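PDB 5GT5: pectate lyase from Paenibacillus sp. 0602, which cleaves polygalacturonate and, probably, partly methyl-esterified pectin within the chain by beta-elimination, probably with calcium as cofactor. Local coordinates for residues N258-I263 against R281-H286; D79-H83 against W136-S141. The protein carries 1 engineered substitution. All coordinates share one frame; numbering follows the deposited sequence.

Interaction 1: residues N258-I263 against R281-H286; sequences NANLSI and RGGNAH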
# COMPACT_ATOMS: atom_id res chain seq x y z
N ASN A 258 -12.95 -0.97 -8.23
CA ASN A 258 -13.57 0.11 -7.47
C ASN A 258 -13.73 -0.28 -6.01
O ASN A 258 -13.76 0.60 -5.12
CB ASN A 258 -14.94 0.47 -8.05
CG ASN A 258 -14.86 1.10 -9.43
OD1 ASN A 258 -13.84 1.65 -9.82
ND2 ASN A 258 -15.99 1.10 -10.15
N ALA A 259 -13.81 -1.59 -5.74
CA ALA A 259 -13.99 -2.02 -4.35
C ALA A 259 -12.78 -1.65 -3.51
O ALA A 259 -12.88 -1.53 -2.28
CB ALA A 259 -14.21 -3.52 -4.29
N ASN A 260 -11.65 -1.41 -4.18
CA ASN A 260 -10.41 -1.09 -3.46
C ASN A 260 -10.19 0.39 -3.19
O ASN A 260 -9.23 0.76 -2.48
CB ASN A 260 -9.21 -1.64 -4.22
CG ASN A 260 -9.32 -3.13 -4.44
OD1 ASN A 260 -9.33 -3.60 -5.57
ND2 ASN A 260 -9.47 -3.88 -3.35
N LEU A 261 -11.03 1.23 -3.78
CA LEU A 261 -10.88 2.67 -3.57
C LEU A 261 -11.11 3.04 -2.12
O LEU A 261 -12.10 2.59 -1.53
CB LEU A 261 -11.85 3.44 -4.46
CG LEU A 261 -11.69 3.25 -5.96
CD1 LEU A 261 -13.00 3.58 -6.68
CD2 LEU A 261 -10.52 4.07 -6.53
N SER A 262 -10.21 3.83 -1.56
CA SER A 262 -10.44 4.40 -0.24
C SER A 262 -9.95 5.83 -0.22
O SER A 262 -8.88 6.19 -0.79
CB SER A 262 -9.82 3.56 0.88
OG SER A 262 -8.39 3.52 0.82
N ILE A 263 -10.77 6.68 0.40
CA ILE A 263 -10.46 8.10 0.50
C ILE A 263 -11.04 8.73 1.77
O ILE A 263 -12.17 8.42 2.17
CB ILE A 263 -10.92 8.84 -0.78
CG1 ILE A 263 -10.42 10.27 -0.77
CG2 ILE A 263 -12.45 8.84 -0.95
CD1 ILE A 263 -10.51 10.95 -2.15
N ARG A 281 -17.89 5.13 -6.43
CA ARG A 281 -18.35 3.80 -6.85
C ARG A 281 -17.62 2.75 -6.02
O ARG A 281 -16.39 2.79 -5.89
CB ARG A 281 -17.99 3.53 -8.31
CG ARG A 281 -18.79 4.30 -9.31
CD ARG A 281 -18.38 3.90 -10.73
NE ARG A 281 -19.37 4.35 -11.68
CZ ARG A 281 -19.33 5.48 -12.37
NH1 ARG A 281 -18.31 6.34 -12.26
NH2 ARG A 281 -20.33 5.77 -13.20
N GLY A 282 -18.36 1.78 -5.47
CA GLY A 282 -17.76 0.53 -4.98
C GLY A 282 -16.95 0.50 -3.69
O GLY A 282 -17.02 -0.47 -2.94
N GLY A 283 -16.13 1.51 -3.46
CA GLY A 283 -15.18 1.48 -2.35
C GLY A 283 -15.67 2.09 -1.05
O GLY A 283 -16.82 1.87 -0.67
N ASN A 284 -14.79 2.82 -0.38
CA ASN A 284 -15.05 3.45 0.91
C ASN A 284 -14.60 4.88 0.91
O ASN A 284 -13.46 5.18 0.55
CB ASN A 284 -14.31 2.72 2.04
CG ASN A 284 -14.81 1.33 2.27
OD1 ASN A 284 -15.94 1.13 2.69
ND2 ASN A 284 -13.94 0.35 2.03
N ALA A 285 -15.49 5.78 1.31
CA ALA A 285 -15.13 7.19 1.44
C ALA A 285 -15.62 7.74 2.76
O ALA A 285 -16.79 7.52 3.11
CB ALA A 285 -15.72 8.01 0.32
N HIS A 286 -14.76 8.47 3.46
CA HIS A 286 -15.09 9.08 4.75
C HIS A 286 -14.79 10.57 4.67
O HIS A 286 -13.63 10.95 4.43
CB HIS A 286 -14.26 8.39 5.85
CG HIS A 286 -14.45 8.97 7.22
ND1 HIS A 286 -13.41 9.07 8.12
CD2 HIS A 286 -15.55 9.41 7.86
CE1 HIS A 286 -13.86 9.60 9.25
NE2 HIS A 286 -15.14 9.83 9.12
O HOH W 1 -11.93 0.24 -0.12
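Leu-261 O receives Asn-284 N at 2.9 Å, with an N-H...O angle of 162°. The next rung runs the other way: Ile-263 N donates to Asn-284 O at 3.1 Å. His-286 N then reaches Ile-263 O at 2.9 Å. Donor and acceptor roles thus alternate between the two strands, and Ser-262 pairs with Asn-284, and Ile-263 with Ala-285, in parallel register. A short CA-H...O contact, Ser-262 CA to Asn-284 O at 3.2 Å, supplements the rungs. This is how successive coils stack in the right-handed parallel beta-helix of polysaccharide lyase family 1; strands 184-194 and 333-337 continue the stack beyond Ile-263 and Ala-285, respectively. On the face shared by those two residues, Ile-263 CG2 meets Ala-285 CB at 3.6 Å, while CG1, anti to the backbone N (chi1 -172°), carries CD1 away. A water bridges the mouth of the pair, donating to Leu-261 O at 2.7 Å and to Ala-259 O and accepting from Asn-284 ND2, so two donors grip Leu-261 O. Asn-284 OD1 accepts from Asn-402 N. Ahead of the paired strands 262-271 and 284-288, the two segments pass closely. At Gly-283 a CB would run into Leu-261 O and Asn-258 O, and at Gly-282, which has a positive phi, into Asn-258 CB. Asn-258 and Arg-281 lie alongside one another, with ND2 of Asn-258 3.6 Å from CB of Arg-281 and their amide and guanidinium planes 32° apart. The polar ends are held from outside: Asn-258 ND2 donates to Thr-252 O, and Arg-281 forms a salt bridge with Glu-330. The Arg-281 side chain lies about 7 Å from that of Arg-276, the probable catalytic arginine.

Interaction 2: residues D79-H83 against W136-S141; sequences DALTH and WEWDES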
# COMPACT_ATOMS: atom_id res chain seq x y z
N ASP A 79 -6.19 20.02 -26.73
CA ASP A 79 -6.07 21.43 -27.07
C ASP A 79 -7.10 22.31 -26.39
O ASP A 79 -8.26 21.91 -26.25
CB ASP A 79 -6.24 21.61 -28.58
CG ASP A 79 -5.03 21.16 -29.37
OD1 ASP A 79 -3.96 20.93 -28.77
OD2 ASP A 79 -5.16 21.05 -30.60
N ALA A 80 -6.68 23.51 -26.01
CA ALA A 80 -7.62 24.54 -25.63
C ALA A 80 -8.34 24.97 -26.90
O ALA A 80 -7.71 25.26 -27.93
CB ALA A 80 -6.89 25.71 -24.97
N LEU A 81 -9.67 24.99 -26.83
CA LEU A 81 -10.52 25.37 -27.96
C LEU A 81 -11.16 26.73 -27.83
O LEU A 81 -11.62 27.28 -28.83
CB LEU A 81 -11.65 24.34 -28.12
CG LEU A 81 -11.18 22.89 -28.16
CD1 LEU A 81 -12.33 21.87 -28.18
CD2 LEU A 81 -10.25 22.71 -29.37
N THR A 82 -11.23 27.28 -26.61
CA THR A 82 -12.05 28.49 -26.38
C THR A 82 -11.45 29.58 -25.50
O THR A 82 -11.71 30.75 -25.73
CB THR A 82 -13.43 28.14 -25.77
OG1 THR A 82 -13.19 27.38 -24.57
CG2 THR A 82 -14.32 27.35 -26.75
N HIS A 83 -10.66 29.24 -24.49
CA HIS A 83 -10.17 30.29 -23.61
C HIS A 83 -9.05 31.07 -24.29
O HIS A 83 -8.06 30.45 -24.71
CB HIS A 83 -9.70 29.78 -22.24
CG HIS A 83 -9.67 30.84 -21.19
ND1 HIS A 83 -8.80 31.91 -21.24
CD2 HIS A 83 -10.44 31.02 -20.09
CE1 HIS A 83 -9.03 32.70 -20.20
NE2 HIS A 83 -10.03 32.18 -19.49
N TRP A 136 -9.59 25.74 -16.75
CA TRP A 136 -10.98 25.68 -17.20
C TRP A 136 -11.14 26.52 -18.45
O TRP A 136 -10.50 27.56 -18.58
CB TRP A 136 -11.94 26.20 -16.11
CG TRP A 136 -13.41 26.28 -16.55
CD1 TRP A 136 -14.36 25.30 -16.44
CD2 TRP A 136 -14.04 27.39 -17.19
NE1 TRP A 136 -15.56 25.75 -16.96
CE2 TRP A 136 -15.39 27.03 -17.43
CE3 TRP A 136 -13.59 28.67 -17.58
CZ2 TRP A 136 -16.29 27.90 -18.05
CZ3 TRP A 136 -14.49 29.54 -18.18
CH2 TRP A 136 -15.81 29.15 -18.42
N GLU A 137 -12.00 26.08 -19.37
CA GLU A 137 -12.49 26.91 -20.48
C GLU A 137 -13.91 26.52 -20.77
O GLU A 137 -14.38 25.48 -20.33
CB GLU A 137 -11.59 26.80 -21.72
CG GLU A 137 -11.69 25.43 -22.41
CD GLU A 137 -10.95 25.42 -23.73
OE1 GLU A 137 -10.19 26.39 -24.02
OE2 GLU A 137 -11.12 24.43 -24.48
N TRP A 138 -14.62 27.40 -21.47
CA TRP A 138 -16.00 27.18 -21.87
C TRP A 138 -16.12 26.01 -22.85
O TRP A 138 -15.28 25.82 -23.73
CB TRP A 138 -16.48 28.51 -22.50
CG TRP A 138 -17.86 28.49 -23.11
CD1 TRP A 138 -18.17 28.26 -24.42
CD2 TRP A 138 -19.11 28.76 -22.44
NE1 TRP A 138 -19.54 28.38 -24.61
CE2 TRP A 138 -20.13 28.69 -23.41
CE3 TRP A 138 -19.45 29.08 -21.12
CZ2 TRP A 138 -21.48 28.89 -23.10
CZ3 TRP A 138 -20.81 29.31 -20.80
CH2 TRP A 138 -21.81 29.20 -21.80
N ASP A 139 -17.19 25.24 -22.69
CA ASP A 139 -17.41 24.09 -23.57
C ASP A 139 -18.46 24.32 -24.65
O ASP A 139 -19.67 24.23 -24.38
CB ASP A 139 -17.83 22.89 -22.74
CG ASP A 139 -18.22 21.73 -23.59
OD1 ASP A 139 -17.69 21.58 -24.73
OD2 ASP A 139 -19.10 20.94 -23.13
N GLU A 140 -18.00 24.56 -25.88
CA GLU A 140 -18.88 24.48 -27.04
C GLU A 140 -18.97 23.07 -27.61
O GLU A 140 -20.07 22.62 -28.01
CB GLU A 140 -18.42 25.42 -28.14
CG GLU A 140 -18.62 26.89 -27.81
CD GLU A 140 -20.06 27.36 -27.95
OE1 GLU A 140 -20.84 26.76 -28.76
OE2 GLU A 140 -20.44 28.36 -27.27
N SER A 141 -17.83 22.36 -27.68
CA SER A 141 -17.76 21.09 -28.39
C SER A 141 -18.76 20.05 -27.92
O SER A 141 -19.38 19.35 -28.75
CB SER A 141 -16.33 20.53 -28.28
OG SER A 141 -16.21 19.33 -29.02
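Three consecutive backbone N-H groups, those of Leu-81, Thr-82 and His-83, converge on the carboxylate of Glu-137. Leu-81 N meets OE2 of Glu-137 at 2.8 Å on its syn lone pair, nearly straight at 171°. The other two share OE1 of Glu-137, Thr-82 N and His-83 N each at 2.9 Å, both from the same face, the former 54° out of the carboxylate plane. Glu-137 reaches them with CG between its backbone N and carbonyl carbon (chi1 70°) and an extended chain beyond. Asn-149 ND2 also donates to OE2, so both oxygens are multiply gripped and the group's rotation is fixed. An alanine in place of Glu-137 is likely to leave the three N-H groups without their acceptor and the loop before helix 84-89 less firmly held. A hydroxyl bond runs alongside: Thr-82 OG1 donates to Trp-138 O at 2.7 Å, in the carbonyl plane on a lone pair. Within 136-141, Trp-138 NE1 donates to Glu-140 OE2 at 2.8 Å, in the indole plane but above that of the carboxylate. Met-220 N and Tyr-221 N, opening helix 219-225, donate to Glu-140 OE1 and OE2 respectively. Apolar contact is slighter: His-83 CB lies 3.6 Å from Glu-137 CB. His-83, the N-cap of helix 84-89, bonds Val-85 N through ND1 and Trp-203 O through NE2. Both loops project from the parallel beta-helix, with the Trp-136 side chain about 8 Å from that of Asp-174, a probable calcium ligand. Helix 203-212 packs Gln-207 on His-83, Trp-136 and Glu-137, while Trp-138 lies against helices 219-225 and 233-241.

From the N terminus, the first contact met is interaction 2. Its segment 79-83, between strand 74-76 and helix 84-89, is rejoined by 136-141 after 52 intervening residues, so it closes a long loop that takes in helix 84-89 and the strands from 92-97 to 131-133. Interaction 1 opens only later and closes a shorter excursion of 17 residues, which holds the rest of strand 262-271 and strand 279-281. The two loops therefore follow in series and neither nest nor cross. Their centres lie 32 Å apart, on opposite sides of the chain's centre: interaction 2 joins two loops packed against helix 203-212, whereas interaction 1 joins neighbouring coils of the beta-helix.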